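Local coordinates for L-amino acid deaminase (Proteus vulgaris, PDB 5HXW), which is a membrane-bound flavoenzyme that probably uses its FAD to deaminate L-amino acids oxidatively to the corresponding keto acids, at residues 24-29 against 68-73; 262-267 against 365-370; 303-308 against 335-340. All blocks are in the same frame, centred on the assembly; numbering follows the deposited sequence.

Contact 1 of 3, residues 24-29 against 68-73; sequences HGFVEG and KGNIAG. With FAD (flavin-adenine dinucleotide), chain G.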
# COMPACT_ATOMS: atom_id res chain seq x y z
N HIS A 24 1.26 -16.05 10.70
CA HIS A 24 1.33 -14.62 10.35
C HIS A 24 2.70 -14.02 10.02
O HIS A 24 2.81 -13.21 9.09
CB HIS A 24 0.60 -13.77 11.39
CG HIS A 24 -0.90 -13.85 11.31
ND1 HIS A 24 -1.71 -13.84 12.42
CD2 HIS A 24 -1.72 -13.96 10.24
CE1 HIS A 24 -2.97 -13.93 12.04
NE2 HIS A 24 -3.01 -14.01 10.72
N GLY A 25 3.74 -14.41 10.77
CA GLY A 25 5.09 -13.89 10.54
C GLY A 25 5.37 -12.60 11.29
O GLY A 25 4.57 -11.66 11.25
N PHE A 26 6.52 -12.57 11.96
CA PHE A 26 6.88 -11.51 12.90
C PHE A 26 8.36 -11.17 12.79
O PHE A 26 9.21 -12.06 12.68
CB PHE A 26 6.52 -11.94 14.33
CG PHE A 26 6.92 -10.95 15.39
CD1 PHE A 26 6.14 -9.81 15.64
CD2 PHE A 26 8.06 -11.16 16.17
CE1 PHE A 26 6.51 -8.90 16.63
CE2 PHE A 26 8.43 -10.25 17.16
CZ PHE A 26 7.65 -9.13 17.39
N VAL A 27 8.67 -9.87 12.84
CA VAL A 27 10.05 -9.39 12.92
C VAL A 27 10.24 -8.67 14.25
O VAL A 27 9.51 -7.72 14.57
CB VAL A 27 10.43 -8.46 11.73
CG1 VAL A 27 11.90 -8.05 11.80
CG2 VAL A 27 10.16 -9.14 10.40
N GLU A 28 11.22 -9.14 15.03
CA GLU A 28 11.59 -8.50 16.29
C GLU A 28 12.33 -7.19 16.03
O GLU A 28 13.16 -7.10 15.12
CB GLU A 28 12.43 -9.46 17.15
CG GLU A 28 12.71 -8.99 18.58
CD GLU A 28 11.45 -8.64 19.36
OE1 GLU A 28 10.74 -9.56 19.81
OE2 GLU A 28 11.18 -7.43 19.53
N GLY A 29 12.01 -6.17 16.83
CA GLY A 29 12.68 -4.88 16.76
C GLY A 29 14.08 -4.87 17.35
O GLY A 29 14.51 -5.85 17.96
N LYS A 68 4.96 2.41 16.34
CA LYS A 68 4.04 2.41 17.47
C LYS A 68 3.55 1.02 17.88
O LYS A 68 3.20 0.80 19.04
CB LYS A 68 2.85 3.35 17.22
CG LYS A 68 1.94 2.99 16.05
CD LYS A 68 0.60 3.68 16.18
CE LYS A 68 -0.26 3.52 14.94
NZ LYS A 68 -0.83 2.15 14.82
N GLY A 69 3.52 0.10 16.91
CA GLY A 69 3.11 -1.28 17.14
C GLY A 69 4.21 -2.25 16.79
O GLY A 69 5.38 -2.03 17.16
N ASN A 70 3.85 -3.31 16.09
CA ASN A 70 4.82 -4.26 15.55
C ASN A 70 5.14 -3.93 14.10
O ASN A 70 4.32 -3.31 13.42
CB ASN A 70 4.29 -5.70 15.65
CG ASN A 70 4.02 -6.12 17.09
OD1 ASN A 70 4.87 -5.96 17.97
ND2 ASN A 70 2.84 -6.67 17.32
N ILE A 71 6.34 -4.33 13.66
CA ILE A 71 6.77 -4.19 12.26
C ILE A 71 5.71 -4.77 11.32
O ILE A 71 5.29 -5.92 11.48
CB ILE A 71 8.16 -4.84 12.03
CG1 ILE A 71 9.26 -4.00 12.70
CG2 ILE A 71 8.46 -4.97 10.54
CD1 ILE A 71 10.54 -4.74 13.02
N ALA A 72 5.28 -3.94 10.36
CA ALA A 72 4.28 -4.28 9.33
C ALA A 72 2.95 -4.80 9.89
O ALA A 72 2.32 -5.69 9.32
CB ALA A 72 4.87 -5.25 8.30
N GLY A 73 2.52 -4.21 11.01
CA GLY A 73 1.29 -4.63 11.69
C GLY A 73 -0.01 -4.17 11.05
O GLY A 73 -1.08 -4.70 11.36
PA FAD G . 1.58 0.95 6.63
O1A FAD G . 0.26 0.97 7.36
O2A FAD G . 2.05 -0.33 6.01
O5B FAD G . 2.73 1.48 7.61
C5B FAD G . 2.51 2.60 8.47
C4B FAD G . 3.07 2.26 9.83
O4B FAD G . 3.35 3.46 10.55
C3B FAD G . 2.09 1.46 10.66
O3B FAD G . 2.73 0.23 11.01
C2B FAD G . 1.82 2.32 11.89
O2B FAD G . 1.73 1.56 13.09
C1B FAD G . 3.02 3.24 11.92
N9A FAD G . 2.79 4.55 12.58
C8A FAD G . 1.80 5.43 12.29
N7A FAD G . 1.89 6.53 13.07
C5A FAD G . 2.95 6.37 13.88
C6A FAD G . 3.61 7.15 14.94
N6A FAD G . 3.11 8.36 15.29
N1A FAD G . 4.71 6.63 15.54
C2A FAD G . 5.21 5.43 15.19
N3A FAD G . 4.66 4.65 14.23
C4A FAD G . 3.55 5.06 13.55
N1 FAD G . -0.95 -2.49 -2.64
C2 FAD G . -0.52 -3.11 -3.77
O2 FAD G . 0.52 -2.68 -4.32
N3 FAD G . -1.18 -4.15 -4.31
C4 FAD G . -2.31 -4.65 -3.77
O4 FAD G . -2.90 -5.63 -4.29
C4X FAD G . -2.84 -4.02 -2.52
N5 FAD G . -3.96 -4.45 -1.90
C5X FAD G . -4.43 -3.86 -0.77
C6 FAD G . -5.59 -4.32 -0.14
C7 FAD G . -6.07 -3.72 1.03
C7M FAD G . -7.32 -4.25 1.67
C8 FAD G . -5.32 -2.56 1.61
C8M FAD G . -5.74 -1.85 2.86
C9 FAD G . -4.17 -2.10 0.99
C9A FAD G . -3.69 -2.70 -0.18
N10 FAD G . -2.50 -2.24 -0.80
C10 FAD G . -2.06 -2.88 -1.98
C1' FAD G . -1.78 -1.08 -0.26
C2' FAD G . -0.58 -1.30 0.63
O2' FAD G . -0.93 -2.17 1.71
C3' FAD G . -0.20 0.06 1.20
O3' FAD G . -0.30 1.11 0.21
C4' FAD G . 1.20 0.06 1.83
O4' FAD G . 1.30 -0.94 2.86
C5' FAD G . 1.47 1.43 2.42
O5' FAD G . 2.60 1.32 3.28
P FAD G . 2.80 2.35 4.48
O1P FAD G . 4.11 1.98 5.11
O2P FAD G . 2.61 3.75 3.95
O3P FAD G . 1.56 2.07 5.47
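I71 and V27 form the apolar side-chain contact here, their side chains meeting at a slant. CG1 of I71 stands anti to its carbonyl carbon (chi1 -71°), and the chain continues to CD1, which comes 3.8 Å from V27 CG1. The same methyl lies 3.5 Å from V27 O, so I71 touches both the side chain and the backbone of the N-terminal segment. Beside this pair F26 and N70 cross at about a right angle: the ring and amide planes are 83° apart, and N70 OD1 sits near the plane of the phenyl ring, at its edge, 3.6 Å from F26 CE1. N70 OD1 also takes a weak hydrogen bond from Q207. N70 opens a type II turn ending at G73, closed by a weak bond of 3.1 Å from G73 N to N70 O.

Both segments are loops, 68-73 following strand 63-66 of the mixed Rossmann-type sheet beside the FAD. The first residue, K68, is part of the FAD site, its NZ donating to ribose O2B at 3.1 Å; NZ also forms a salt bridge with E74. Helix 189-199 packs on both V27 and I71, and its K198 donates to E28 O. With no hydrogen bond across, the two segments meet only through van der Waals contacts and a ring-edge approach to the amide oxygen, an approach that is probably mildly favourable electrostatically.

Contact 2 of 3, residues 262-267 against 365-370; sequences SQQLIS and PELNAS. With FAD (flavin-adenine dinucleotide), chain G.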
# COMPACT_ATOMS: atom_id res chain seq x y z
N SER A 262 -12.47 -5.72 3.05
CA SER A 262 -12.30 -7.06 3.59
C SER A 262 -11.49 -7.93 2.63
O SER A 262 -11.62 -7.81 1.40
CB SER A 262 -13.66 -7.69 3.86
OG SER A 262 -14.38 -6.94 4.83
N GLN A 263 -10.65 -8.78 3.20
CA GLN A 263 -9.83 -9.74 2.46
C GLN A 263 -9.95 -11.13 3.08
O GLN A 263 -10.16 -11.27 4.29
CB GLN A 263 -8.36 -9.32 2.44
CG GLN A 263 -8.06 -7.97 1.78
CD GLN A 263 -8.08 -8.01 0.26
OE1 GLN A 263 -7.66 -8.99 -0.37
NE2 GLN A 263 -8.57 -6.93 -0.34
N GLN A 264 -9.80 -12.16 2.25
CA GLN A 264 -9.77 -13.55 2.72
C GLN A 264 -8.73 -14.40 1.98
O GLN A 264 -8.27 -14.04 0.89
CB GLN A 264 -11.17 -14.20 2.70
CG GLN A 264 -11.80 -14.36 1.33
CD GLN A 264 -13.29 -14.67 1.37
OE1 GLN A 264 -13.81 -15.19 2.35
NE2 GLN A 264 -13.97 -14.36 0.28
N LEU A 265 -8.35 -15.51 2.62
CA LEU A 265 -7.34 -16.42 2.11
C LEU A 265 -7.87 -17.85 2.18
O LEU A 265 -8.30 -18.31 3.25
CB LEU A 265 -6.06 -16.29 2.94
CG LEU A 265 -4.71 -16.38 2.23
CD1 LEU A 265 -4.19 -14.98 1.92
CD2 LEU A 265 -3.72 -17.14 3.09
N ILE A 266 -7.84 -18.54 1.05
CA ILE A 266 -8.29 -19.94 0.96
C ILE A 266 -7.19 -20.89 0.49
O ILE A 266 -6.25 -20.47 -0.19
CB ILE A 266 -9.58 -20.12 0.10
CG1 ILE A 266 -9.40 -19.52 -1.30
CG2 ILE A 266 -10.79 -19.56 0.84
CD1 ILE A 266 -10.44 -19.96 -2.31
N SER A 267 -7.33 -22.16 0.86
CA SER A 267 -6.38 -23.21 0.49
C SER A 267 -6.40 -23.54 -1.01
O SER A 267 -7.39 -23.26 -1.70
CB SER A 267 -6.63 -24.47 1.32
OG SER A 267 -7.95 -24.95 1.11
N PRO A 365 -20.49 -11.72 6.22
CA PRO A 365 -21.45 -12.00 5.14
C PRO A 365 -20.99 -11.58 3.74
O PRO A 365 -21.25 -12.30 2.77
CB PRO A 365 -22.69 -11.19 5.55
CG PRO A 365 -22.61 -11.15 7.04
CD PRO A 365 -21.15 -11.03 7.35
N GLU A 366 -20.30 -10.43 3.64
CA GLU A 366 -19.76 -9.91 2.37
C GLU A 366 -18.70 -10.85 1.78
O GLU A 366 -18.75 -11.15 0.58
CB GLU A 366 -19.17 -8.51 2.57
CG GLU A 366 -18.66 -7.80 1.32
CD GLU A 366 -19.76 -7.27 0.42
OE1 GLU A 366 -20.59 -6.44 0.88
OE2 GLU A 366 -19.81 -7.68 -0.76
N LEU A 367 -17.78 -11.32 2.62
CA LEU A 367 -16.73 -12.27 2.24
C LEU A 367 -17.28 -13.65 1.85
O LEU A 367 -16.70 -14.33 1.00
CB LEU A 367 -15.69 -12.42 3.35
CG LEU A 367 -14.66 -11.31 3.59
CD1 LEU A 367 -13.95 -11.53 4.91
CD2 LEU A 367 -13.65 -11.19 2.45
N ASN A 368 -18.38 -14.05 2.48
CA ASN A 368 -19.03 -15.33 2.20
C ASN A 368 -19.73 -15.38 0.84
O ASN A 368 -19.53 -16.32 0.07
CB ASN A 368 -19.99 -15.72 3.33
CG ASN A 368 -20.53 -17.13 3.17
OD1 ASN A 368 -21.72 -17.32 2.91
ND2 ASN A 368 -19.66 -18.12 3.32
N ALA A 369 -20.53 -14.35 0.54
CA ALA A 369 -21.22 -14.22 -0.75
C ALA A 369 -20.23 -14.14 -1.92
O ALA A 369 -20.47 -14.71 -2.98
CB ALA A 369 -22.15 -13.02 -0.74
N SER A 370 -19.12 -13.43 -1.70
CA SER A 370 -18.04 -13.28 -2.67
C SER A 370 -17.36 -14.63 -2.97
O SER A 370 -17.07 -14.94 -4.14
CB SER A 370 -17.01 -12.28 -2.14
OG SER A 370 -16.16 -11.82 -3.17
PA FAD G . 1.58 0.95 6.63
O1A FAD G . 0.26 0.97 7.36
O2A FAD G . 2.05 -0.33 6.01
O5B FAD G . 2.73 1.48 7.61
C5B FAD G . 2.51 2.60 8.47
C4B FAD G . 3.07 2.26 9.83
O4B FAD G . 3.35 3.46 10.55
C3B FAD G . 2.09 1.46 10.66
O3B FAD G . 2.73 0.23 11.01
C2B FAD G . 1.82 2.32 11.89
O2B FAD G . 1.73 1.56 13.09
C1B FAD G . 3.02 3.24 11.92
N9A FAD G . 2.79 4.55 12.58
C8A FAD G . 1.80 5.43 12.29
N7A FAD G . 1.89 6.53 13.07
C5A FAD G . 2.95 6.37 13.88
C6A FAD G . 3.61 7.15 14.94
N6A FAD G . 3.11 8.36 15.29
N1A FAD G . 4.71 6.63 15.54
C2A FAD G . 5.21 5.43 15.19
N3A FAD G . 4.66 4.65 14.23
C4A FAD G . 3.55 5.06 13.55
N1 FAD G . -0.95 -2.49 -2.64
C2 FAD G . -0.52 -3.11 -3.77
O2 FAD G . 0.52 -2.68 -4.32
N3 FAD G . -1.18 -4.15 -4.31
C4 FAD G . -2.31 -4.65 -3.77
O4 FAD G . -2.90 -5.63 -4.29
C4X FAD G . -2.84 -4.02 -2.52
N5 FAD G . -3.96 -4.45 -1.90
C5X FAD G . -4.43 -3.86 -0.77
C6 FAD G . -5.59 -4.32 -0.14
C7 FAD G . -6.07 -3.72 1.03
C7M FAD G . -7.32 -4.25 1.67
C8 FAD G . -5.32 -2.56 1.61
C8M FAD G . -5.74 -1.85 2.86
C9 FAD G . -4.17 -2.10 0.99
C9A FAD G . -3.69 -2.70 -0.18
N10 FAD G . -2.50 -2.24 -0.80
C10 FAD G . -2.06 -2.88 -1.98
C1' FAD G . -1.78 -1.08 -0.26
C2' FAD G . -0.58 -1.30 0.63
O2' FAD G . -0.93 -2.17 1.71
C3' FAD G . -0.20 0.06 1.20
O3' FAD G . -0.30 1.11 0.21
C4' FAD G . 1.20 0.06 1.83
O4' FAD G . 1.30 -0.94 2.86
C5' FAD G . 1.47 1.43 2.42
O5' FAD G . 2.60 1.32 3.28
P FAD G . 2.80 2.35 4.48
O1P FAD G . 4.11 1.98 5.11
O2P FAD G . 2.61 3.75 3.95
O3P FAD G . 1.56 2.07 5.47
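L367 buries more surface here than any other residue, its isobutyl group lying against three consecutive residues of strand 262-266. CG stands anti to the carbonyl carbon (chi1 -75°) and approaches S262 CB at 3.8 Å, while methyl CD2 comes 3.7 Å from Q264 CD. The other methyl, CD1, reaches Q263 O at 3.8 Å. Q264, next in buried area, runs past the leucine in the opposite direction, extended beyond CG, and puts its amide against the helix backbone. Its NE2 donates to L367 O at 2.8 Å, with an N-H...O angle of 148°.

Helix 364-377 packs on the end of strand 257-266, in the large mixed sheet of the DAO-type fold; the axes of the two segments approach to 8.9 Å and cross at -52°. The CB of Q263 leads away from the helix, and its amide ends by the flavin, NE2 3.6 Å from FAD C7M, an isoalloxazine methyl. Q264 OE1 accepts a weak hydrogen bond from Q389 of strand 386-396, so that both ends of this buried amide have partners. S262, third in buried area, gives CB to the leucine, while its OG takes a hydrogen bond from D363 N.

Contact 3 of 3, residues 303-308 against 335-340; sequences PVVKES and INSFMQ. With 16A (cetyl-trimethyl-ammonium), chain H; 16A (cetyl-trimethyl-ammonium), chain I.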
# COMPACT_ATOMS: atom_id res chain seq x y z
N PRO A 303 -15.83 4.91 5.66
CA PRO A 303 -16.57 5.34 6.85
C PRO A 303 -16.62 6.86 6.97
O PRO A 303 -15.69 7.54 6.56
CB PRO A 303 -15.77 4.74 8.01
CG PRO A 303 -14.38 4.58 7.49
CD PRO A 303 -14.50 4.36 6.01
N VAL A 304 -17.73 7.36 7.51
CA VAL A 304 -17.90 8.79 7.77
C VAL A 304 -17.03 9.17 8.96
O VAL A 304 -17.17 8.60 10.04
CB VAL A 304 -19.39 9.15 8.03
CG1 VAL A 304 -19.56 10.64 8.29
CG2 VAL A 304 -20.26 8.73 6.85
N VAL A 305 -16.12 10.12 8.74
CA VAL A 305 -15.32 10.73 9.81
C VAL A 305 -15.61 12.24 9.90
O VAL A 305 -16.42 12.76 9.12
CB VAL A 305 -13.80 10.45 9.66
CG1 VAL A 305 -13.49 8.99 9.98
CG2 VAL A 305 -13.28 10.84 8.28
N LYS A 306 -14.97 12.93 10.84
CA LYS A 306 -15.15 14.38 11.01
C LYS A 306 -14.65 15.15 9.77
O LYS A 306 -15.23 16.16 9.39
CB LYS A 306 -14.51 14.90 12.31
CG LYS A 306 -12.98 14.99 12.31
CD LYS A 306 -12.42 15.32 13.68
CE LYS A 306 -10.91 15.15 13.67
NZ LYS A 306 -10.32 15.00 15.03
N GLU A 307 -13.60 14.61 9.15
CA GLU A 307 -12.98 15.18 7.96
C GLU A 307 -13.88 15.14 6.72
O GLU A 307 -13.69 15.93 5.79
CB GLU A 307 -11.66 14.48 7.66
CG GLU A 307 -10.51 14.86 8.58
CD GLU A 307 -10.41 14.03 9.86
OE1 GLU A 307 -11.19 13.07 10.06
OE2 GLU A 307 -9.51 14.34 10.68
N SER A 308 -14.85 14.21 6.72
CA SER A 308 -15.81 14.06 5.63
C SER A 308 -16.62 15.34 5.40
O SER A 308 -16.93 15.68 4.26
CB SER A 308 -16.78 12.91 5.90
OG SER A 308 -16.09 11.76 6.37
N ILE A 335 -17.42 8.47 15.78
CA ILE A 335 -17.26 8.72 17.21
C ILE A 335 -15.78 8.78 17.60
O ILE A 335 -15.37 9.68 18.33
CB ILE A 335 -18.06 7.70 18.06
CG1 ILE A 335 -19.57 7.71 17.69
CG2 ILE A 335 -17.86 7.93 19.55
CD1 ILE A 335 -20.33 9.00 17.96
N ASN A 336 -14.98 7.83 17.09
CA ASN A 336 -13.53 7.83 17.28
C ASN A 336 -12.86 9.09 16.72
O ASN A 336 -11.95 9.65 17.34
CB ASN A 336 -12.88 6.59 16.66
CG ASN A 336 -13.28 5.29 17.34
OD1 ASN A 336 -13.74 5.27 18.49
ND2 ASN A 336 -13.11 4.18 16.63
N SER A 337 -13.33 9.53 15.55
CA SER A 337 -12.84 10.73 14.87
C SER A 337 -13.02 11.99 15.70
O SER A 337 -12.10 12.80 15.81
CB SER A 337 -13.53 10.90 13.52
OG SER A 337 -12.84 11.83 12.71
N PHE A 338 -14.20 12.15 16.30
CA PHE A 338 -14.51 13.31 17.14
C PHE A 338 -13.74 13.31 18.47
O PHE A 338 -13.51 14.37 19.05
CB PHE A 338 -16.02 13.46 17.38
CG PHE A 338 -16.74 14.14 16.25
CD1 PHE A 338 -16.48 15.48 15.93
CD2 PHE A 338 -17.71 13.45 15.51
CE1 PHE A 338 -17.16 16.11 14.89
CE2 PHE A 338 -18.38 14.08 14.47
CZ PHE A 338 -18.11 15.41 14.16
N MET A 339 -13.35 12.13 18.94
CA MET A 339 -12.61 12.03 20.20
C MET A 339 -11.09 11.81 20.04
O MET A 339 -10.37 11.64 21.03
CB MET A 339 -13.28 11.04 21.16
CG MET A 339 -13.08 9.56 20.88
SD MET A 339 -14.25 8.55 21.83
CE MET A 339 -14.28 9.35 23.43
N GLN A 340 -10.62 11.82 18.80
CA GLN A 340 -9.21 12.00 18.50
C GLN A 340 -8.91 13.50 18.56
O GLN A 340 -9.59 14.29 17.89
CB GLN A 340 -8.86 11.46 17.11
CG GLN A 340 -8.59 9.96 17.07
CD GLN A 340 -8.52 9.40 15.66
OE1 GLN A 340 -8.26 10.12 14.69
NE2 GLN A 340 -8.76 8.10 15.54
C1 16A H . -29.30 12.86 20.85
C2 16A H . -28.04 12.52 20.10
C3 16A H . -26.81 12.75 20.97
C4 16A H . -25.57 12.11 20.36
C5 16A H . -24.30 12.72 20.95
C6 16A H . -23.20 11.68 21.12
C7 16A H . -21.85 12.25 20.70
C8 16A H . -20.72 11.65 21.52
C9 16A H . -19.43 11.65 20.70
C10 16A H . -18.22 11.95 21.58
C11 16A H . -17.73 13.38 21.39
C12 16A H . -16.21 13.43 21.44
C13 16A H . -15.71 13.99 22.77
C14 16A H . -14.98 15.31 22.55
C15 16A H . -13.61 15.31 23.21
C16 16A H . -12.49 15.35 22.15
N1 16A H . -11.73 16.63 21.99
C17 16A H . -12.57 17.77 21.56
C18 16A H . -11.00 17.00 23.21
C19 16A H . -10.74 16.41 20.93
C1 16A I . -28.40 14.64 9.79
C2 16A I . -27.46 15.71 10.32
C3 16A I . -27.18 15.52 11.80
C4 16A I . -26.08 16.47 12.26
C5 16A I . -25.22 15.85 13.35
C6 16A I . -23.77 15.64 12.87
C7 16A I . -22.83 15.34 14.04
C8 16A I . -22.81 13.86 14.43
C9 16A I . -23.51 13.63 15.78
C10 16A I . -23.21 12.25 16.35
C11 16A I . -24.18 11.19 15.82
C12 16A I . -23.85 9.82 16.41
C13 16A I . -23.53 8.80 15.32
C14 16A I . -23.11 7.48 15.96
C15 16A I . -22.67 6.45 14.92
C16 16A I . -21.88 5.30 15.57
N1 16A I . -22.46 3.94 15.49
C17 16A I . -23.57 3.81 16.44
C18 16A I . -22.96 3.58 14.15
C19 16A I . -21.47 2.93 15.89
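K306 lays its CB over one face of the F338 ring, 4.1 Å from the centroid and 19° off the ring normal, a CH-pi contact displaced toward the rim. CG lies between the backbone N and the carbonyl carbon (chi1 74°), and from there the chain runs extended past S337. K306 CG passes 3.2 Å from S337 OG, and NZ donates to S337 O at 2.9 Å. Q340 O is also 3.0 Å from NZ, but the angle is poor for a hydrogen bond. At the other end of the lysine, K306 N donates to S337 OG at 3.0 Å with a nearly straight angle of 168°. S337 therefore receives both the amide and the ammonium of one residue, and V305 CB adds a contact at 3.5 Å to S337 OG.

The lysine lies in a type I turn from V305 to S308, after strand 293-303, and grips the C-terminal part of helix 332-339. The adjoining helix surface binds two cetyl-trimethyl-ammonium molecules, I335 CD1 lying 3.7 Å from C14 of one (chain I) and F338 and M339 meeting the other (chain H), consistent with an apolar surface on a membrane-bound enzyme. E307 forms a salt bridge with R244. The last carbonyls of a helix lie at the negative end of its dipole, so an ammonium there is probably favoured, while CB packs on F338 and CG to CE pass S337.

Contact 2 is the buried one; contacts 1 and 3 are only partly buried. Their elements differ: two loops in contact 1, a sheet strand and a helix in contact 2, a turn and a helix in contact 3. Contacts 1 and 2 both reach FAD, at its adenosine and isoalloxazine ends respectively, and the centres of the two contacts are about 25 Å apart, whereas contact 3 lies against bound detergent. In sequence, contact 3 falls between the two segments of contact 2, yet their nearest atoms are about 11 Å apart. Chemistry does not simply track burial: contact 1 has no hydrogen bond across it, contact 2 one from a buried amide, and contact 3 two, from a lysine ammonium and a backbone amide.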